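Local structure of homoserine O-acetyltransferase (5EFZ) at residues A[28-33]-A[132-137]. The protein hydrolyses ethyl acetate to ethanol and acetate, an esterase step in the breakdown of short-chain methyl ketones such as 2-butanone. Numbering follows the deposited sequence.
Sequences INIGPL and HTLLTE
Ile28 and Ile30 meet Leu134 and Thr133 of helix 124-139 chiefly through apolar side-chain carbons, a worked example of how the chain at the edge of a sheet is joined to a helix without any hydrogen bond between them. The tightest touch is between branch ends: Ile28 CD1 lies 3.6 Å from Leu134 CD1, and the same leucine methyl also sits 3.8 Å from Ile28 CG2, so that it fits against both arms of the isoleucine. The two side chains run at about a right angle to each other. Leu134 has CG anti to the backbone N (chi1 172°), and with chi2 at 73° its CD1 reaches Ile28 although the CA-CB bond itself does not aim there.

Ile30 contacts the helix closer to its backbone. Its CG2 rests 4.1 Å from Leu134 CB and equally near Leu134 CA, while its CB is 4.2 Å from Thr133 CG2. Thr133 presents this methyl to the isoleucine and turns OG1 back along its own helix, where it makes a weak hydrogen bond to Ser129 O.

Polar bonding is confined to each side. Asn29, pointing away from the helix, accepts the Gly31 N-H on OD1 at 2.8 Å, an Asx turn in which the donor stands 36° out of the carbonyl plane. On the helix, Glu137 N bonds Thr133 O at 2.9 Å.

Leu46 and Val48 of the neighbouring strand 45-51 and Val96 of strand 92-96 also touch Leu134, which is buried between helix and sheet. Strand 26-29 is an outermost strand of the mixed sheet within this chain, and helix 124-139 lies against one face of that sheet, touching strands 26-29, 45-51 and 92-96, in the layered manner of the alpha/beta-hydrolase fold, away from the residues assigned to the active site.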
ATOM      1  N   ILE A  28       4.166 -37.241  -1.623  1.00 26.72           N
ATOM      2  CA  ILE A  28       4.199 -38.088  -2.808  1.00 28.39           C
ATOM      3  C   ILE A  28       5.366 -37.723  -3.708  1.00 28.68           C
ATOM      4  O   ILE A  28       5.486 -36.575  -4.143  1.00 28.92           O
ATOM      5  CB  ILE A  28       2.886 -37.986  -3.593  1.00 30.59           C
ATOM      6  CG1 ILE A  28       1.739 -38.509  -2.718  1.00 33.55           C
ATOM      7  CG2 ILE A  28       3.004 -38.801  -4.880  1.00 28.92           C
ATOM      8  CD1 ILE A  28       0.373 -38.137  -3.201  1.00 35.56           C
ATOM      9  N   ASN A  29       6.213 -38.704  -3.992  1.00 31.09           N
ATOM     10  CA  ASN A  29       7.333 -38.491  -4.897  1.00 31.62           C
ATOM     11  C   ASN A  29       6.860 -38.593  -6.323  1.00 28.35           C
ATOM     12  O   ASN A  29       6.510 -39.659  -6.777  1.00 30.27           O
ATOM     13  CB  ASN A  29       8.451 -39.505  -4.640  1.00 34.92           C
ATOM     14  CG  ASN A  29       9.746 -39.171  -5.388  1.00 36.49           C
ATOM     15  OD1 ASN A  29       9.772 -38.336  -6.302  1.00 37.64           O
ATOM     16  ND2 ASN A  29      10.825 -39.820  -4.993  1.00 41.13           N
ATOM     17  N   ILE A  30       6.853 -37.493  -7.053  1.00 28.69           N
ATOM     18  CA  ILE A  30       6.442 -37.594  -8.442  1.00 32.51           C
ATOM     19  C   ILE A  30       7.624 -37.797  -9.408  1.00 34.97           C
ATOM     20  O   ILE A  30       7.441 -37.813 -10.621  1.00 35.93           O
ATOM     21  CB  ILE A  30       5.658 -36.368  -8.869  1.00 31.61           C
ATOM     22  CG1 ILE A  30       6.481 -35.100  -8.662  1.00 32.36           C
ATOM     23  CG2 ILE A  30       4.310 -36.268  -8.115  1.00 27.77           C
ATOM     24  CD1 ILE A  30       6.172 -34.069  -9.688  1.00 30.00           C
ATOM     25  N   GLY A  31       8.831 -37.949  -8.873  1.00 33.66           N
ATOM     26  CA  GLY A  31      10.001 -38.224  -9.702  1.00 32.93           C
ATOM     27  C   GLY A  31      10.705 -36.946 -10.102  1.00 31.51           C
ATOM     28  O   GLY A  31      10.463 -35.884  -9.514  1.00 30.97           O
ATOM     29  N   PRO A  32      11.609 -37.028 -11.091  1.00 32.98           N
ATOM     30  CA  PRO A  32      12.390 -35.840 -11.482  1.00 32.76           C
ATOM     31  C   PRO A  32      11.521 -34.726 -12.050  1.00 33.33           C
ATOM     32  O   PRO A  32      10.529 -34.998 -12.736  1.00 32.50           O
ATOM     33  CB  PRO A  32      13.359 -36.386 -12.535  1.00 33.63           C
ATOM     34  CG  PRO A  32      12.725 -37.663 -13.010  1.00 38.07           C
ATOM     35  CD  PRO A  32      12.005 -38.229 -11.844  1.00 35.79           C
ATOM     36  N   LEU A  33      11.866 -33.476 -11.742  1.00 30.17           N
ATOM     37  CA  LEU A  33      11.120 -32.345 -12.289  1.00 29.54           C
ATOM     38  C   LEU A  33      12.094 -31.389 -12.954  1.00 29.92           C
ATOM     39  O   LEU A  33      12.824 -30.681 -12.261  1.00 27.02           O
ATOM     40  CB  LEU A  33      10.322 -31.625 -11.192  1.00 28.97           C
ATOM     41  CG  LEU A  33       9.466 -30.438 -11.637  1.00 26.15           C
ATOM     42  CD1 LEU A  33       8.411 -30.919 -12.632  1.00 27.97           C
ATOM     43  CD2 LEU A  33       8.783 -29.750 -10.449  1.00 25.01           C
ATOM     44  N   HIS A 132      -0.028 -31.710 -12.375  1.00 21.77           N
ATOM     45  CA  HIS A 132      -0.596 -32.508 -13.452  1.00 20.00           C
ATOM     46  C   HIS A 132      -0.026 -33.932 -13.426  1.00 22.40           C
ATOM     47  O   HIS A 132      -0.755 -34.914 -13.656  1.00 22.73           O
ATOM     48  CB  HIS A 132      -0.336 -31.836 -14.791  1.00 21.59           C
ATOM     49  CG  HIS A 132      -0.859 -32.613 -15.962  1.00 27.16           C
ATOM     50  ND1 HIS A 132      -0.064 -33.447 -16.712  1.00 27.91           N
ATOM     51  CD2 HIS A 132      -2.091 -32.667 -16.525  1.00 27.48           C
ATOM     52  CE1 HIS A 132      -0.782 -34.002 -17.674  1.00 28.99           C
ATOM     53  NE2 HIS A 132      -2.018 -33.547 -17.582  1.00 26.85           N
ATOM     54  N   THR A 133       1.266 -34.062 -13.144  1.00 20.52           N
ATOM     55  CA  THR A 133       1.878 -35.399 -13.080  1.00 22.09           C
ATOM     56  C   THR A 133       1.304 -36.173 -11.901  1.00 20.76           C
ATOM     57  O   THR A 133       1.010 -37.360 -12.002  1.00 23.69           O
ATOM     58  CB  THR A 133       3.424 -35.316 -12.949  1.00 24.39           C
ATOM     59  OG1 THR A 133       3.946 -34.811 -14.180  1.00 26.13           O
ATOM     60  CG2 THR A 133       4.026 -36.711 -12.673  1.00 25.50           C
ATOM     61  N   LEU A 134       1.132 -35.471 -10.783  1.00 22.70           N
ATOM     62  CA  LEU A 134       0.544 -36.061  -9.591  1.00 20.22           C
ATOM     63  C   LEU A 134      -0.848 -36.613  -9.895  1.00 20.79           C
ATOM     64  O   LEU A 134      -1.169 -37.763  -9.580  1.00 22.89           O
ATOM     65  CB  LEU A 134       0.455 -35.002  -8.485  1.00 20.98           C
ATOM     66  CG  LEU A 134      -0.315 -35.445  -7.236  1.00 23.33           C
ATOM     67  CD1 LEU A 134       0.488 -36.438  -6.417  1.00 24.01           C
ATOM     68  CD2 LEU A 134      -0.700 -34.204  -6.413  1.00 24.52           C
ATOM     69  N   LEU A 135      -1.677 -35.787 -10.516  1.00 19.24           N
ATOM     70  CA  LEU A 135      -3.072 -36.189 -10.744  1.00 20.44           C
ATOM     71  C   LEU A 135      -3.175 -37.357 -11.711  1.00 22.73           C
ATOM     72  O   LEU A 135      -3.892 -38.320 -11.453  1.00 24.28           O
ATOM     73  CB  LEU A 135      -3.884 -34.994 -11.256  1.00 23.86           C
ATOM     74  CG  LEU A 135      -4.085 -33.880 -10.204  1.00 23.76           C
ATOM     75  CD1 LEU A 135      -4.617 -32.620 -10.892  1.00 24.17           C
ATOM     76  CD2 LEU A 135      -5.054 -34.314  -9.100  1.00 24.18           C
ATOM     77  N   THR A 136      -2.466 -37.293 -12.829  1.00 22.64           N
ATOM     78  CA  THR A 136      -2.629 -38.361 -13.832  1.00 23.98           C
ATOM     79  C   THR A 136      -1.913 -39.647 -13.440  1.00 26.22           C
ATOM     80  O   THR A 136      -2.459 -40.727 -13.589  1.00 27.10           O
ATOM     81  CB  THR A 136      -2.121 -37.920 -15.206  1.00 24.05           C
ATOM     82  OG1 THR A 136      -0.757 -37.490 -15.083  1.00 26.92           O
ATOM     83  CG2 THR A 136      -2.984 -36.758 -15.737  1.00 25.85           C
ATOM     84  N   GLU A 137      -0.683 -39.533 -12.937  1.00 26.73           N
ATOM     85  CA  GLU A 137       0.145 -40.703 -12.702  1.00 29.40           C
ATOM     86  C   GLU A 137      -0.071 -41.337 -11.335  1.00 28.79           C
ATOM     87  O   GLU A 137       0.043 -42.539 -11.197  1.00 30.73           O
ATOM     88  CB  GLU A 137       1.625 -40.352 -12.870  1.00 32.95           C
ATOM     89  CG  GLU A 137       1.950 -39.817 -14.257  1.00 38.80           C
ATOM     90  CD  GLU A 137       1.393 -40.707 -15.361  1.00 48.45           C
ATOM     91  OE1 GLU A 137       1.902 -41.837 -15.518  1.00 50.30           O
ATOM     92  OE2 GLU A 137       0.443 -40.284 -16.064  1.00 51.77           O
TER